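PDB 2GLF: probable M18 family aminopeptidase 1 from Thermotoga maritima, which probably acts as a metal-dependent aminopeptidase, removing amino acids one at a time from the N-terminal ends of peptides. Local coordinates for residues A[360-364]-A[365-369]; A[338-341]-A[342-345]. All coordinates share one frame; numbering follows the deposited sequence.

Contact 1 (A[360-364]-A[365-369])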
ATOM      1  N   ARG A 360      24.698  -4.173 -16.062  1.00 44.53           N
ATOM      2  CA  ARG A 360      24.396  -2.764 -16.268  1.00 45.55           C
ATOM      3  C   ARG A 360      25.435  -2.020 -17.134  1.00 44.67           C
ATOM      4  O   ARG A 360      26.180  -1.165 -16.640  1.00 45.69           O
ATOM      5  CB  ARG A 360      24.260  -2.081 -14.905  1.00 52.57           C
ATOM      6  CG  ARG A 360      23.166  -2.670 -14.033  1.00 57.06           C
ATOM      7  CD  ARG A 360      21.803  -2.211 -14.492  1.00 65.40           C
ATOM      8  NE  ARG A 360      21.686  -0.760 -14.390  1.00 73.81           N
ATOM      9  CZ  ARG A 360      20.599  -0.072 -14.718  1.00 76.96           C
ATOM     10  NH1 ARG A 360      19.524  -0.703 -15.173  1.00 77.05           N
ATOM     11  NH2 ARG A 360      20.587   1.249 -14.591  1.00 76.92           N
ATOM     12  N   GLY A 361      25.484  -2.330 -18.425  1.00 16.98           N
ATOM     13  CA  GLY A 361      26.434  -1.652 -19.287  1.00 16.35           C
ATOM     14  C   GLY A 361      27.848  -2.216 -19.311  1.00 15.97           C
ATOM     15  O   GLY A 361      28.809  -1.493 -19.046  1.00 15.18           O
ATOM     16  N   LYS A 362      27.970  -3.506 -19.624  1.00 32.98           N
ATOM     17  CA  LYS A 362      29.257  -4.192 -19.725  1.00 32.61           C
ATOM     18  C   LYS A 362      30.105  -4.384 -18.469  1.00 33.90           C
ATOM     19  O   LYS A 362      31.334  -4.450 -18.567  1.00 34.59           O
ATOM     20  CB  LYS A 362      30.130  -3.520 -20.787  1.00 24.33           C
ATOM     21  CG  LYS A 362      29.785  -3.875 -22.215  1.00 20.65           C
ATOM     22  CD  LYS A 362      29.027  -2.762 -22.892  1.00 20.40           C
ATOM     23  CE  LYS A 362      29.014  -2.973 -24.395  1.00 20.40           C
ATOM     24  NZ  LYS A 362      30.406  -2.977 -24.950  1.00 20.40           N
ATOM     25  N   TYR A 363      29.480  -4.486 -17.301  1.00 29.59           N
ATOM     26  CA  TYR A 363      30.245  -4.689 -16.072  1.00 30.03           C
ATOM     27  C   TYR A 363      30.734  -6.124 -15.978  1.00 30.37           C
ATOM     28  O   TYR A 363      30.069  -7.044 -16.454  1.00 30.79           O
ATOM     29  CB  TYR A 363      29.406  -4.399 -14.821  1.00 28.61           C
ATOM     30  CG  TYR A 363      28.890  -2.990 -14.700  1.00 28.91           C
ATOM     31  CD1 TYR A 363      29.372  -1.975 -15.521  1.00 29.06           C
ATOM     32  CD2 TYR A 363      27.908  -2.672 -13.763  1.00 28.16           C
ATOM     33  CE1 TYR A 363      28.885  -0.672 -15.417  1.00 28.78           C
ATOM     34  CE2 TYR A 363      27.413  -1.375 -13.650  1.00 28.30           C
ATOM     35  CZ  TYR A 363      27.904  -0.379 -14.481  1.00 29.71           C
ATOM     36  OH  TYR A 363      27.397   0.900 -14.403  1.00 30.94           O
ATOM     37  N   SER A 364      31.898  -6.298 -15.362  1.00 41.00           N
ATOM     38  CA  SER A 364      32.495  -7.611 -15.138  1.00 41.00           C
ATOM     39  C   SER A 364      32.473  -8.589 -16.312  1.00 40.85           C
ATOM     40  O   SER A 364      32.264  -9.787 -16.119  1.00 41.98           O
ATOM     41  CB  SER A 364      31.820  -8.273 -13.935  1.00 39.87           C
ATOM     42  OG  SER A 364      31.852  -7.418 -12.805  1.00 40.25           O
ATOM     43  N   THR A 365      32.687  -8.094 -17.525  1.00 26.24           N
ATOM     44  CA  THR A 365      32.689  -8.975 -18.683  1.00 25.47           C
ATOM     45  C   THR A 365      33.815  -8.655 -19.647  1.00 25.46           C
ATOM     46  O   THR A 365      34.228  -7.501 -19.792  1.00 25.54           O
ATOM     47  CB  THR A 365      31.369  -8.898 -19.473  1.00 28.92           C
ATOM     48  OG1 THR A 365      31.405  -9.842 -20.551  1.00 28.51           O
ATOM     49  CG2 THR A 365      31.168  -7.504 -20.057  1.00 28.24           C
ATOM     50  N   ASN A 366      34.319  -9.693 -20.299  1.00 35.21           N
ATOM     51  CA  ASN A 366      35.368  -9.503 -21.279  1.00 34.66           C
ATOM     52  C   ASN A 366      34.695  -8.887 -22.499  1.00 33.95           C
ATOM     53  O   ASN A 366      33.545  -9.194 -22.792  1.00 35.05           O
ATOM     54  CB  ASN A 366      36.000 -10.842 -21.651  1.00 30.72           C
ATOM     55  CG  ASN A 366      36.939 -10.723 -22.824  1.00 29.41           C
ATOM     56  OD1 ASN A 366      36.696 -11.295 -23.889  1.00 26.36           O
ATOM     57  ND2 ASN A 366      38.019  -9.965 -22.645  1.00 29.69           N
ATOM     58  N   ASP A 367      35.401  -8.015 -23.200  1.00 27.75           N
ATOM     59  CA  ASP A 367      34.836  -7.375 -24.376  1.00 27.48           C
ATOM     60  C   ASP A 367      35.827  -7.413 -25.540  1.00 27.34           C
ATOM     61  O   ASP A 367      36.615  -6.481 -25.729  1.00 28.31           O
ATOM     62  CB  ASP A 367      34.461  -5.932 -24.042  1.00 33.68           C
ATOM     63  CG  ASP A 367      33.713  -5.251 -25.161  1.00 35.74           C
ATOM     64  OD1 ASP A 367      33.277  -4.094 -24.966  1.00 37.71           O
ATOM     65  OD2 ASP A 367      33.561  -5.871 -26.234  1.00 36.64           O
ATOM     66  N   ALA A 368      35.777  -8.499 -26.310  1.00 17.68           N
ATOM     67  CA  ALA A 368      36.656  -8.701 -27.458  1.00 16.29           C
ATOM     68  C   ALA A 368      36.933  -7.417 -28.227  1.00 15.99           C
ATOM     69  O   ALA A 368      36.009  -6.717 -28.640  1.00 15.99           O
ATOM     70  CB  ALA A 368      36.056  -9.726 -28.387  1.00 19.27           C
ATOM     71  N   HIS A 369      38.217  -7.119 -28.413  1.00 18.72           N
ATOM     72  CA  HIS A 369      38.646  -5.925 -29.131  1.00 17.89           C
ATOM     73  C   HIS A 369      38.263  -6.062 -30.600  1.00 17.57           C
ATOM     74  O   HIS A 369      38.225  -7.165 -31.135  1.00 17.52           O
ATOM     75  CB  HIS A 369      40.162  -5.770 -29.020  1.00 25.30           C
ATOM     76  CG  HIS A 369      40.667  -5.728 -27.613  1.00 25.52           C
ATOM     77  ND1 HIS A 369      40.310  -4.741 -26.720  1.00 26.22           N
ATOM     78  CD2 HIS A 369      41.528  -6.538 -26.952  1.00 24.56           C
ATOM     79  CE1 HIS A 369      40.930  -4.941 -25.571  1.00 23.03           C
ATOM     80  NE2 HIS A 369      41.677  -6.025 -25.684  1.00 22.05           N
TER

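Contact 2 (A[338-341]-A[342-345])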
ATOM      1  N   VAL A 338      12.397 -10.165 -24.543  1.00 15.39           N
ATOM      2  CA  VAL A 338      13.514 -10.167 -23.612  1.00 14.22           C
ATOM      3  C   VAL A 338      14.845  -9.894 -24.350  1.00 13.54           C
ATOM      4  O   VAL A 338      15.896  -9.694 -23.732  1.00 11.81           O
ATOM      5  CB  VAL A 338      13.544 -11.534 -22.892  1.00 13.25           C
ATOM      6  CG1 VAL A 338      14.587 -12.451 -23.526  1.00 13.14           C
ATOM      7  CG2 VAL A 338      13.774 -11.336 -21.423  1.00 12.32           C
ATOM      8  N   HIS A 339      14.765  -9.868 -25.679  1.00 17.24           N
ATOM      9  CA  HIS A 339      15.913  -9.666 -26.558  1.00 16.70           C
ATOM     10  C   HIS A 339      15.794  -8.456 -27.460  1.00 16.21           C
ATOM     11  O   HIS A 339      14.725  -7.859 -27.598  1.00 16.12           O
ATOM     12  CB  HIS A 339      16.080 -10.860 -27.502  1.00 12.13           C
ATOM     13  CG  HIS A 339      16.808 -12.024 -26.912  1.00 11.36           C
ATOM     14  ND1 HIS A 339      18.121 -11.949 -26.502  1.00 11.52           N
ATOM     15  CD2 HIS A 339      16.418 -13.302 -26.703  1.00  9.04           C
ATOM     16  CE1 HIS A 339      18.510 -13.132 -26.066  1.00  9.04           C
ATOM     17  NE2 HIS A 339      17.496 -13.971 -26.176  1.00  9.04           N
ATOM     18  N   ASP A 340      16.925  -8.130 -28.082  1.00 20.21           N
ATOM     19  CA  ASP A 340      17.026  -7.070 -29.071  1.00 20.26           C
ATOM     20  C   ASP A 340      17.147  -7.929 -30.330  1.00 20.68           C
ATOM     21  O   ASP A 340      18.238  -8.393 -30.670  1.00 20.82           O
ATOM     22  CB  ASP A 340      18.300  -6.249 -28.870  1.00 20.12           C
ATOM     23  CG  ASP A 340      18.694  -5.454 -30.116  1.00 21.50           C
ATOM     24  OD1 ASP A 340      17.885  -5.376 -31.064  1.00 19.17           O
ATOM     25  OD2 ASP A 340      19.815  -4.900 -30.147  1.00 22.60           O
ATOM     26  N   LEU A 341      16.016  -8.168 -30.993  1.00 13.74           N
ATOM     27  CA  LEU A 341      15.980  -9.001 -32.183  1.00 12.34           C
ATOM     28  C   LEU A 341      17.088  -8.750 -33.198  1.00 13.20           C
ATOM     29  O   LEU A 341      17.554  -9.690 -33.837  1.00 12.91           O
ATOM     30  CB  LEU A 341      14.615  -8.896 -32.876  1.00  3.86           C
ATOM     31  CG  LEU A 341      13.391  -9.594 -32.260  1.00  3.72           C
ATOM     32  CD1 LEU A 341      13.800 -10.882 -31.572  1.00  3.72           C
ATOM     33  CD2 LEU A 341      12.733  -8.677 -31.262  1.00  3.72           C
ATOM     34  N   HIS A 342      17.527  -7.503 -33.342  1.00 23.63           N
ATOM     35  CA  HIS A 342      18.577  -7.196 -34.309  1.00 24.80           C
ATOM     36  C   HIS A 342      19.978  -7.637 -33.864  1.00 24.10           C
ATOM     37  O   HIS A 342      20.934  -7.543 -34.630  1.00 24.62           O
ATOM     38  CB  HIS A 342      18.573  -5.698 -34.642  1.00 32.17           C
ATOM     39  CG  HIS A 342      19.310  -5.360 -35.903  1.00 38.00           C
ATOM     40  ND1 HIS A 342      19.009  -5.937 -37.119  1.00 41.07           N
ATOM     41  CD2 HIS A 342      20.337  -4.507 -36.138  1.00 39.14           C
ATOM     42  CE1 HIS A 342      19.817  -5.454 -38.048  1.00 39.51           C
ATOM     43  NE2 HIS A 342      20.633  -4.584 -37.479  1.00 40.26           N
ATOM     44  N   ASN A 343      20.098  -8.129 -32.635  1.00 18.25           N
ATOM     45  CA  ASN A 343      21.389  -8.586 -32.113  1.00 17.91           C
ATOM     46  C   ASN A 343      21.218  -9.858 -31.287  1.00 18.17           C
ATOM     47  O   ASN A 343      21.998 -10.120 -30.367  1.00 18.11           O
ATOM     48  CB  ASN A 343      22.037  -7.498 -31.247  1.00 23.71           C
ATOM     49  CG  ASN A 343      22.671  -6.389 -32.074  1.00 24.65           C
ATOM     50  OD1 ASN A 343      23.816  -6.498 -32.506  1.00 23.07           O
ATOM     51  ND2 ASN A 343      21.919  -5.319 -32.308  1.00 23.49           N
ATOM     52  N   ALA A 344      20.191 -10.642 -31.628  1.00 18.65           N
ATOM     53  CA  ALA A 344      19.888 -11.894 -30.936  1.00 17.95           C
ATOM     54  C   ALA A 344      20.035 -13.089 -31.872  1.00 17.58           C
ATOM     55  O   ALA A 344      19.688 -13.020 -33.049  1.00 17.36           O
ATOM     56  CB  ALA A 344      18.481 -11.846 -30.388  1.00  5.60           C
ATOM     57  N   PRO A 345      20.550 -14.207 -31.357  1.00 21.86           N
ATOM     58  CA  PRO A 345      20.724 -15.396 -32.189  1.00 22.54           C
ATOM     59  C   PRO A 345      19.432 -16.173 -32.407  1.00 23.73           C
ATOM     60  O   PRO A 345      18.540 -16.169 -31.554  1.00 25.13           O
ATOM     61  CB  PRO A 345      21.744 -16.206 -31.406  1.00 14.78           C
ATOM     62  CG  PRO A 345      21.355 -15.913 -29.994  1.00 14.78           C
ATOM     63  CD  PRO A 345      21.137 -14.413 -30.022  1.00 14.78           C
TER

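Contact 1 (A[360-364]-A[365-369])
Lys362 reaches along its own chain to Asp367, five residues on, and a salt bridge ties their ends together. The two sit in the irregular loop that runs from strand 351-354 to helix 370-382 in the α/β domain of this M18-family metallopeptidase, where a second subunit covers the loop. Near the root of the lysine, CB lies 4.2 Å from Thr365 CG2. That methyl also packs against the backbone of Lys362, with Thr365 CG2 3.4 Å from Lys362 O, so the methyl lies against the Lys362 carbonyl. Its hydroxyl goes another way: OG1, anti to the backbone N of Thr365 (chi1 -177°), is held by Thr357 N.

Beyond CB the lysine chain bends at CG (chi2 103°), runs nearly straight through CD and bends once more before the ammonium group. Tyr356 makes a cation-pi contact with this side chain, and His117 of the second subunit packs on it. At the tip, NZ is shared between chains, being also in a salt bridge with Asp99 OD2 of the second subunit. The ammonium group thus has a carboxylate on each subunit, which probably balances its charge.

The Asp367 side chain sets out toward 360-364 and meets the lysine at a slant. Its two carboxylate oxygens divide the work: OD2 forms a salt bridge with Lys355 NZ, while OD1 receives Lys362 NZ at 3.1 Å, an ion pair whose hydrogen bond is weak.

Contact 2 (A[338-341]-A[342-345])
The carboxylate of Asp340 and the amide of Asn343 run next to each other in one direction, their planes turned 57° apart. Asn343 ND2 donates one of its hydrogens to Asp340 OD2 at 3.0 Å, reaching the oxygen from above the carboxylate plane. The other oxygen serves the backbone: His342 N donates to Asp340 OD1 at 3.1 Å, again from above that plane. With CG roughly anti to the backbone N (chi1 161°), the carboxylate lies beside its own carbonyl carbon, where it can meet the His342 N-H and the Asn343 amide. His342 sends its own side chain alongside the aspartate, while its ring turns off from the 338-341 segment.

A second subunit uses the same polar ends. Lys101 of that subunit forms a salt bridge with Asp340 OD2, and the backbone N of its Asn103 donates to Asn343 OD1, which helps fix which way round the amide sits.

Away from this polar edge, His339 and Ala344 meet through a CH-pi contact. Ala344 CB sits over one face of the imidazole, 4.2 Å from the centroid of the His339 ring, and it also touches Asp340 O at 3.5 Å.

The backbone bond from Asn343 N to Asp340 O, 2.7 Å, closes the turn. With Leu341 and His342 in 3-10-like conformation, residues 340-343 make a type I β-turn, and the bond from His342 N to Asp340 OD1 superimposes an Asx turn on it.

In the fold
Contact 2 comes first along the chain, in the loop after strand 321-329, and contact 1 follows strand 351-354. Their centres are about 17 Å apart and their nearest atoms about 10 Å, so they do not touch each other. What they share is a second subunit of the twelve-chain assembly: contact 1 meets its Asp99 and contact 2 its Lys101 and Asn103, all on strand 97-108. Both lie away from the metal-binding residues; in contact 1 the side chain of Thr365 is about 13 Å from a bound manganese. Strand 321-329, which leads toward contact 2, carries the manganese ligand Asp326.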